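Local coordinates for protein cGAS/DncV-like nucleotidyltransferase in E. coli homolog (Elizabethkingia meningoseptica ATCC 13253 = NBRC 12535, PDB 6E0O) that synthesises cyclic dinucleotide second messengers from nucleoside triphosphates for a CBASS antiphage defence system, using magnesium ions, at residues A[141-146]-A[156-161]; A[152-157]-A[168-173]. All blocks are in the same frame, centred on the assembly; numbering follows the deposited sequence.

How the contacts relate
Of the strands concerned, 135-147 comes first along the chain from the N terminus, then the chain turns and runs back as strand 152-160. Contact 1 closes this hairpin, with nine residues between its segments. The chain turns again into strand 166-169, and contact 2 closes the second hairpin across ten intervening residues and takes in the first turn of helix 171-184. The two spans overlap rather than nest, because contact 1 ends on the strand where contact 2 begins; Gly156 and Ile157 belong to both. Strand 152-160 is thus gripped along both its edges, in a three-strand antiparallel meander that ties the nucleotidyltransferase sheet to the helix beyond it and to the bound adenine.

Contact 1 of 2, residues A[141-146]-A[156-161]; sequences FVLKRF and GIKFYS. With nucleotides of chain B.
Leu143 and Lys158 meet on one face of a beta hairpin, their side chains crossing at about a right angle, and illustrate how residues from successive hydrogen-bonded pairs of antiparallel strands share a face as diagonal neighbours. The tight side is Leu143 lying against the Ile157 carbonyl, with Leu143 CB 3.6 Å from Ile157 C and CD2 close to Ile157 O. The packing continues to Lys158, CB of Leu143 lying 3.9 Å from CB of Lys158 and CD1 of Leu143 touching CD of Lys158. The lysine has CG between its backbone N and carbonyl carbon (chi1 68°), and the rest of its chain is extended, its CE passing 3.8 Å from Val142 O. Beneath them the backbones are firmly paired. Phe141 and Lys158 form an antiparallel hydrogen-bonded pair, with Phe141 N 2.9 Å from Lys158 O; Leu143 and Gly156 form a second, in which Gly156 N reaches Leu143 O at 2.8 Å. Between them, Val142 and Ile157 are a non-hydrogen-bonded pair whose side chains diverge. The looser side lies toward the lysine tip, where Lys158 is partly exposed and its NZ stands 5.5 Å from Arg145 NH2, like charges that would be expected to repel. Within its own strand, Leu143 CD1 lies over one face of the Arg145 guanidinium, offset toward the rim. Further along, the Phe159 ring stands edge-first on the flat of the adenine of A2 of chain B, nearly perpendicular to it, CE1 of Phe159 lying 3.4 Å above C2 of the base and CZ nearing N3 and C4. Strand 166-169 flanks the hairpin beside Leu143 and Phe159, helix 98-113 packs on Phe141 through Phe98 and Leu101, and strand 62-68 lies against Val142 and Ile157.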
loop_
_atom_site.group_PDB
_atom_site.type_symbol
_atom_site.label_atom_id
_atom_site.label_comp_id
_atom_site.label_asym_id
_atom_site.label_seq_id
_atom_site.Cartn_x
_atom_site.Cartn_y
_atom_site.Cartn_z
ATOM N N PHE A 141 -6.777 15.558 -4.556
ATOM C CA PHE A 141 -7.710 15.920 -5.605
ATOM C C PHE A 141 -7.835 14.773 -6.607
ATOM O O PHE A 141 -7.021 13.845 -6.633
ATOM C CB PHE A 141 -7.206 17.155 -6.364
ATOM C CG PHE A 141 -7.167 18.434 -5.560
ATOM C CD1 PHE A 141 -8.284 18.901 -4.891
ATOM C CD2 PHE A 141 -6.013 19.195 -5.520
ATOM C CE1 PHE A 141 -8.242 20.096 -4.189
ATOM C CE2 PHE A 141 -5.973 20.388 -4.815
ATOM C CZ PHE A 141 -7.083 20.828 -4.145
ATOM N N VAL A 142 -8.871 14.856 -7.445
ATOM C CA VAL A 142 -8.992 13.966 -8.591
ATOM C C VAL A 142 -7.855 14.201 -9.570
ATOM O O VAL A 142 -7.455 15.342 -9.835
ATOM C CB VAL A 142 -10.344 14.199 -9.286
ATOM C CG1 VAL A 142 -10.427 13.442 -10.610
ATOM C CG2 VAL A 142 -11.489 13.809 -8.383
ATOM N N LEU A 143 -7.343 13.108 -10.122
ATOM C CA LEU A 143 -6.317 13.125 -11.150
ATOM C C LEU A 143 -6.799 12.350 -12.365
ATOM O O LEU A 143 -7.341 11.251 -12.227
ATOM C CB LEU A 143 -5.051 12.438 -10.645
ATOM C CG LEU A 143 -3.981 12.155 -11.700
ATOM C CD1 LEU A 143 -3.308 13.452 -12.102
ATOM C CD2 LEU A 143 -2.974 11.136 -11.202
ATOM N N LYS A 144 -6.552 12.895 -13.553
ATOM C CA LYS A 144 -6.767 12.166 -14.796
ATOM C C LYS A 144 -5.477 12.184 -15.593
ATOM O O LYS A 144 -4.892 13.252 -15.796
ATOM C CB LYS A 144 -7.920 12.765 -15.593
ATOM C CG LYS A 144 -9.209 12.641 -14.813
ATOM C CD LYS A 144 -10.417 13.115 -15.561
ATOM C CE LYS A 144 -11.649 12.769 -14.750
ATOM N NZ LYS A 144 -12.894 13.228 -15.401
ATOM N N ARG A 145 -5.029 11.001 -16.021
ATOM C CA ARG A 145 -3.793 10.880 -16.779
ATOM C C ARG A 145 -3.941 9.797 -17.833
ATOM O O ARG A 145 -4.565 8.758 -17.597
ATOM C CB ARG A 145 -2.607 10.488 -15.894
ATOM C CG ARG A 145 -2.076 11.612 -15.034
ATOM C CD ARG A 145 -1.619 12.792 -15.870
ATOM N NE ARG A 145 -1.365 13.965 -15.036
ATOM C CZ ARG A 145 -0.318 14.094 -14.227
ATOM N NH1 ARG A 145 0.579 13.119 -14.134
ATOM N NH2 ARG A 145 -0.167 15.197 -13.505
ATOM N N PHE A 146 -3.327 10.027 -18.984
ATOM C CA PHE A 146 -3.335 9.029 -20.039
ATOM C C PHE A 146 -2.320 7.937 -19.741
ATOM O O PHE A 146 -1.164 8.217 -19.405
ATOM C CB PHE A 146 -3.017 9.679 -21.381
ATOM C CG PHE A 146 -3.212 8.763 -22.546
ATOM C CD1 PHE A 146 -4.482 8.506 -23.029
ATOM C CD2 PHE A 146 -2.131 8.149 -23.151
ATOM C CE1 PHE A 146 -4.671 7.658 -24.103
ATOM C CE2 PHE A 146 -2.313 7.301 -24.227
ATOM C CZ PHE A 146 -3.585 7.054 -24.701
ATOM N N GLY A 156 -7.359 8.701 -11.058
ATOM C CA GLY A 156 -6.815 8.390 -9.755
ATOM C C GLY A 156 -6.853 9.611 -8.871
ATOM O O GLY A 156 -7.796 10.408 -8.942
ATOM N N ILE A 157 -5.826 9.773 -8.041
ATOM C CA ILE A 157 -5.749 10.883 -7.108
ATOM C C ILE A 157 -4.384 11.530 -7.234
ATOM O O ILE A 157 -3.401 10.902 -7.638
ATOM C CB ILE A 157 -6.001 10.462 -5.647
ATOM C CG1 ILE A 157 -5.034 9.358 -5.209
ATOM C CG2 ILE A 157 -7.449 10.022 -5.486
ATOM C CD1 ILE A 157 -5.121 9.048 -3.730
ATOM N N LYS A 158 -4.332 12.798 -6.848
ATOM C CA LYS A 158 -3.077 13.530 -6.810
ATOM C C LYS A 158 -3.025 14.444 -5.596
ATOM O O LYS A 158 -4.039 15.001 -5.162
ATOM C CB LYS A 158 -2.881 14.355 -8.078
ATOM C CG LYS A 158 -3.820 15.505 -8.242
ATOM C CD LYS A 158 -3.419 16.329 -9.460
ATOM C CE LYS A 158 -4.366 17.485 -9.664
ATOM N NZ LYS A 158 -4.021 18.227 -10.909
ATOM N N PHE A 159 -1.830 14.580 -5.043
ATOM C CA PHE A 159 -1.590 15.533 -3.980
ATOM C C PHE A 159 -0.132 15.952 -4.067
ATOM O O PHE A 159 0.617 15.483 -4.926
ATOM C CB PHE A 159 -1.994 14.975 -2.616
ATOM C CG PHE A 159 -1.266 13.736 -2.213
ATOM C CD1 PHE A 159 -1.741 12.486 -2.571
ATOM C CD2 PHE A 159 -0.130 13.817 -1.424
ATOM C CE1 PHE A 159 -1.081 11.338 -2.172
ATOM C CE2 PHE A 159 0.535 12.678 -1.022
ATOM C CZ PHE A 159 0.060 11.432 -1.394
ATOM N N TYR A 160 0.262 16.858 -3.188
ATOM C CA TYR A 160 1.619 17.371 -3.165
ATOM C C TYR A 160 2.213 17.156 -1.789
ATOM O O TYR A 160 1.546 17.371 -0.778
ATOM C CB TYR A 160 1.635 18.846 -3.545
ATOM C CG TYR A 160 1.064 19.041 -4.930
ATOM C CD1 TYR A 160 -0.308 19.156 -5.130
ATOM C CD2 TYR A 160 1.889 19.058 -6.042
ATOM C CE1 TYR A 160 -0.835 19.313 -6.395
ATOM C CE2 TYR A 160 1.373 19.218 -7.314
ATOM C CZ TYR A 160 0.010 19.347 -7.485
ATOM O OH TYR A 160 -0.512 19.502 -8.750
ATOM N N SER A 161 3.465 16.712 -1.761
ATOM C CA SER A 161 4.166 16.572 -0.500
ATOM C C SER A 161 4.694 17.929 -0.052
ATOM O O SER A 161 4.830 18.864 -0.847
ATOM C CB SER A 161 5.322 15.588 -0.644
ATOM O OG SER A 161 6.328 16.115 -1.486
ATOM P P A B 2 5.267 6.885 2.817
ATOM O OP1 A B 2 5.490 7.804 1.671
ATOM O OP2 A B 2 6.076 7.058 4.055
ATOM O "O5'" A B 2 3.730 6.988 3.228
ATOM C "C5'" A B 2 3.246 8.071 4.019
ATOM C "C4'" A B 2 1.766 8.288 3.819
ATOM O "O4'" A B 2 1.550 8.806 2.480
ATOM C "C3'" A B 2 0.904 7.034 3.939
ATOM O "O3'" A B 2 -0.361 7.357 4.514
ATOM C "C2'" A B 2 0.727 6.598 2.490
ATOM O "O2'" A B 2 -0.447 5.852 2.237
ATOM C "C1'" A B 2 0.710 7.934 1.751
ATOM N N9 A B 2 1.242 7.834 0.391
ATOM C C8 A B 2 2.561 7.695 0.026
ATOM N N7 A B 2 2.749 7.621 -1.266
ATOM C C5 A B 2 1.467 7.705 -1.792
ATOM C C6 A B 2 0.976 7.678 -3.112
ATOM N N6 A B 2 1.735 7.563 -4.203
ATOM N N1 A B 2 -0.351 7.798 -3.262
ATOM C C2 A B 2 -1.139 7.912 -2.195
ATOM N N3 A B 2 -0.801 7.950 -0.907
ATOM C C4 A B 2 0.530 7.840 -0.777
#

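Contact 2 of 2, residues A[152-157]-A[168-173]; sequences VEAEGI and ISFPEQ. With nucleotides of chain B.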
loop_
_atom_site.group_PDB
_atom_site.type_symbol
_atom_site.label_atom_id
_atom_site.label_comp_id
_atom_site.label_asym_id
_atom_site.label_seq_id
_atom_site.Cartn_x
_atom_site.Cartn_y
_atom_site.Cartn_z
ATOM N N VAL A 152 -5.538 4.492 -22.591
ATOM C CA VAL A 152 -6.776 5.077 -22.089
ATOM C C VAL A 152 -6.441 6.134 -21.049
ATOM O O VAL A 152 -5.402 6.077 -20.387
ATOM C CB VAL A 152 -7.728 4.023 -21.469
ATOM C CG1 VAL A 152 -8.108 2.965 -22.486
ATOM C CG2 VAL A 152 -7.098 3.399 -20.227
ATOM N N GLU A 153 -7.348 7.098 -20.894
ATOM C CA GLU A 153 -7.290 7.991 -19.748
ATOM C C GLU A 153 -7.744 7.233 -18.511
ATOM O O GLU A 153 -8.748 6.514 -18.538
ATOM C CB GLU A 153 -8.188 9.205 -19.966
ATOM C CG GLU A 153 -8.063 10.237 -18.847
ATOM C CD GLU A 153 -8.989 11.420 -19.021
ATOM O OE1 GLU A 153 -10.213 11.250 -18.842
ATOM O OE2 GLU A 153 -8.491 12.519 -19.335
ATOM N N ALA A 154 -6.998 7.398 -17.427
ATOM C CA ALA A 154 -7.295 6.754 -16.164
ATOM C C ALA A 154 -7.491 7.808 -15.090
ATOM O O ALA A 154 -6.829 8.852 -15.086
ATOM C CB ALA A 154 -6.146 5.845 -15.738
ATOM N N GLU A 155 -8.391 7.514 -14.163
ATOM C CA GLU A 155 -8.676 8.412 -13.057
ATOM C C GLU A 155 -8.088 7.851 -11.771
ATOM O O GLU A 155 -8.317 6.682 -11.426
ATOM C CB GLU A 155 -10.177 8.641 -12.878
ATOM C CG GLU A 155 -10.445 9.624 -11.764
ATOM C CD GLU A 155 -11.909 9.922 -11.558
ATOM O OE1 GLU A 155 -12.656 9.985 -12.562
ATOM O OE2 GLU A 155 -12.306 10.099 -10.388
ATOM N N GLY A 156 -7.359 8.701 -11.058
ATOM C CA GLY A 156 -6.815 8.390 -9.755
ATOM C C GLY A 156 -6.853 9.611 -8.871
ATOM O O GLY A 156 -7.796 10.408 -8.942
ATOM N N ILE A 157 -5.826 9.773 -8.041
ATOM C CA ILE A 157 -5.749 10.883 -7.108
ATOM C C ILE A 157 -4.384 11.530 -7.234
ATOM O O ILE A 157 -3.401 10.902 -7.638
ATOM C CB ILE A 157 -6.001 10.462 -5.647
ATOM C CG1 ILE A 157 -5.034 9.358 -5.209
ATOM C CG2 ILE A 157 -7.449 10.022 -5.486
ATOM C CD1 ILE A 157 -5.121 9.048 -3.730
ATOM N N ILE A 168 1.025 10.889 -7.148
ATOM C CA ILE A 168 -0.157 10.397 -7.840
ATOM C C ILE A 168 -0.333 8.924 -7.504
ATOM O O ILE A 168 0.629 8.209 -7.205
ATOM C CB ILE A 168 -0.108 10.625 -9.370
ATOM C CG1 ILE A 168 0.993 9.792 -10.009
ATOM C CG2 ILE A 168 0.081 12.112 -9.680
ATOM C CD1 ILE A 168 0.973 9.839 -11.526
ATOM N N SER A 169 -1.575 8.470 -7.562
ATOM C CA SER A 169 -1.882 7.096 -7.208
ATOM C C SER A 169 -3.162 6.700 -7.926
ATOM O O SER A 169 -3.996 7.545 -8.254
ATOM C CB SER A 169 -2.027 6.942 -5.681
ATOM O OG SER A 169 -2.044 5.582 -5.305
ATOM N N PHE A 170 -3.318 5.395 -8.124
ATOM C CA PHE A 170 -4.509 4.797 -8.727
ATOM C C PHE A 170 -4.983 3.693 -7.796
ATOM O O PHE A 170 -4.930 2.503 -8.134
ATOM C CB PHE A 170 -4.220 4.311 -10.151
ATOM C CG PHE A 170 -3.828 5.432 -11.061
ATOM C CD1 PHE A 170 -2.508 5.816 -11.165
ATOM C CD2 PHE A 170 -4.784 6.154 -11.744
ATOM C CE1 PHE A 170 -2.140 6.879 -11.965
ATOM C CE2 PHE A 170 -4.426 7.225 -12.549
ATOM C CZ PHE A 170 -3.105 7.591 -12.652
ATOM N N PRO A 171 -5.450 4.064 -6.596
ATOM C CA PRO A 171 -5.773 3.046 -5.585
ATOM C C PRO A 171 -6.896 2.122 -5.984
ATOM O O PRO A 171 -6.913 0.974 -5.532
ATOM C CB PRO A 171 -6.133 3.871 -4.340
ATOM C CG PRO A 171 -6.519 5.248 -4.885
ATOM C CD PRO A 171 -5.593 5.440 -6.069
ATOM N N GLU A 172 -7.864 2.590 -6.771
ATOM C CA GLU A 172 -8.974 1.721 -7.140
ATOM C C GLU A 172 -8.502 0.612 -8.070
ATOM O O GLU A 172 -8.849 -0.557 -7.884
ATOM C CB GLU A 172 -10.092 2.545 -7.785
ATOM C CG GLU A 172 -10.669 3.608 -6.870
ATOM C CD GLU A 172 -11.248 3.030 -5.596
ATOM O OE1 GLU A 172 -11.877 1.960 -5.666
ATOM O OE2 GLU A 172 -11.086 3.641 -4.519
ATOM N N GLN A 173 -7.727 0.969 -9.090
ATOM C CA GLN A 173 -7.215 -0.023 -10.022
ATOM C C GLN A 173 -6.222 -0.963 -9.343
ATOM O O GLN A 173 -6.185 -2.163 -9.640
ATOM C CB GLN A 173 -6.574 0.701 -11.203
ATOM C CG GLN A 173 -7.547 1.577 -12.011
ATOM C CD GLN A 173 -7.671 3.040 -11.558
ATOM O OE1 GLN A 173 -7.447 3.382 -10.399
ATOM N NE2 GLN A 173 -8.042 3.904 -12.492
ATOM P P A B 2 5.267 6.885 2.817
ATOM O OP1 A B 2 5.490 7.804 1.671
ATOM O OP2 A B 2 6.076 7.058 4.055
ATOM O "O5'" A B 2 3.730 6.988 3.228
ATOM C "C5'" A B 2 3.246 8.071 4.019
ATOM C "C4'" A B 2 1.766 8.288 3.819
ATOM O "O4'" A B 2 1.550 8.806 2.480
ATOM C "C3'" A B 2 0.904 7.034 3.939
ATOM O "O3'" A B 2 -0.361 7.357 4.514
ATOM C "C2'" A B 2 0.727 6.598 2.490
ATOM O "O2'" A B 2 -0.447 5.852 2.237
ATOM C "C1'" A B 2 0.710 7.934 1.751
ATOM N N9 A B 2 1.242 7.834 0.391
ATOM C C8 A B 2 2.561 7.695 0.026
ATOM N N7 A B 2 2.749 7.621 -1.266
ATOM C C5 A B 2 1.467 7.705 -1.792
ATOM C C6 A B 2 0.976 7.678 -3.112
ATOM N N6 A B 2 1.735 7.563 -4.203
ATOM N N1 A B 2 -0.351 7.798 -3.262
ATOM C C2 A B 2 -1.139 7.912 -2.195
ATOM N N3 A B 2 -0.801 7.950 -0.907
ATOM C C4 A B 2 0.530 7.840 -0.777
#
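Ile157 and Ser169 form an antiparallel hydrogen-bonded pair, Ile157 N lying 2.9 Å from Ser169 O and Ser169 N 3.0 Å from Ile157 O, just before the second strand gives way to a helix. Next to the pair, Gly156 exemplifies how a glycine in a strand admits an aromatic ring against the backbone: CD2 of Phe170 comes to 3.6 Å from Gly156 CA. The ring turns its edge to Glu155 O and Ala154 O, while CE2 also packs on Ala154 CB at 3.9 Å. From the first turn of the helix, Gln173 adds a polar bond: its NE2 donates to Glu155 O at 3.0 Å in a nearly straight bond (168°) that lies in the plane of its own amide. The bend at chi2 (91°) turns CD toward that carbonyl. On the other flank, CG1 of Ile157 touches CB of Ser169 and CD of Pro171. This edge also borders the adenine of A2 of chain B: its N6 donates to Ile168 O in a rather long bond of 3.3 Å, and Ser169 CB sits 3.1 Å from its N1. Glu172 forms a salt bridge with Arg51, which probably binds GTP. Phe170 is the N-cap residue of helix 171-184, whose first turn packs through Pro171 on Phe45 and Gln47 of strand 42-47, Gln47 being a probable ATP-binding residue that Ile157 also touches, while Phe264 and Leu263 meet the Phe170 ring and strand 135-147 flanks strand 152-160.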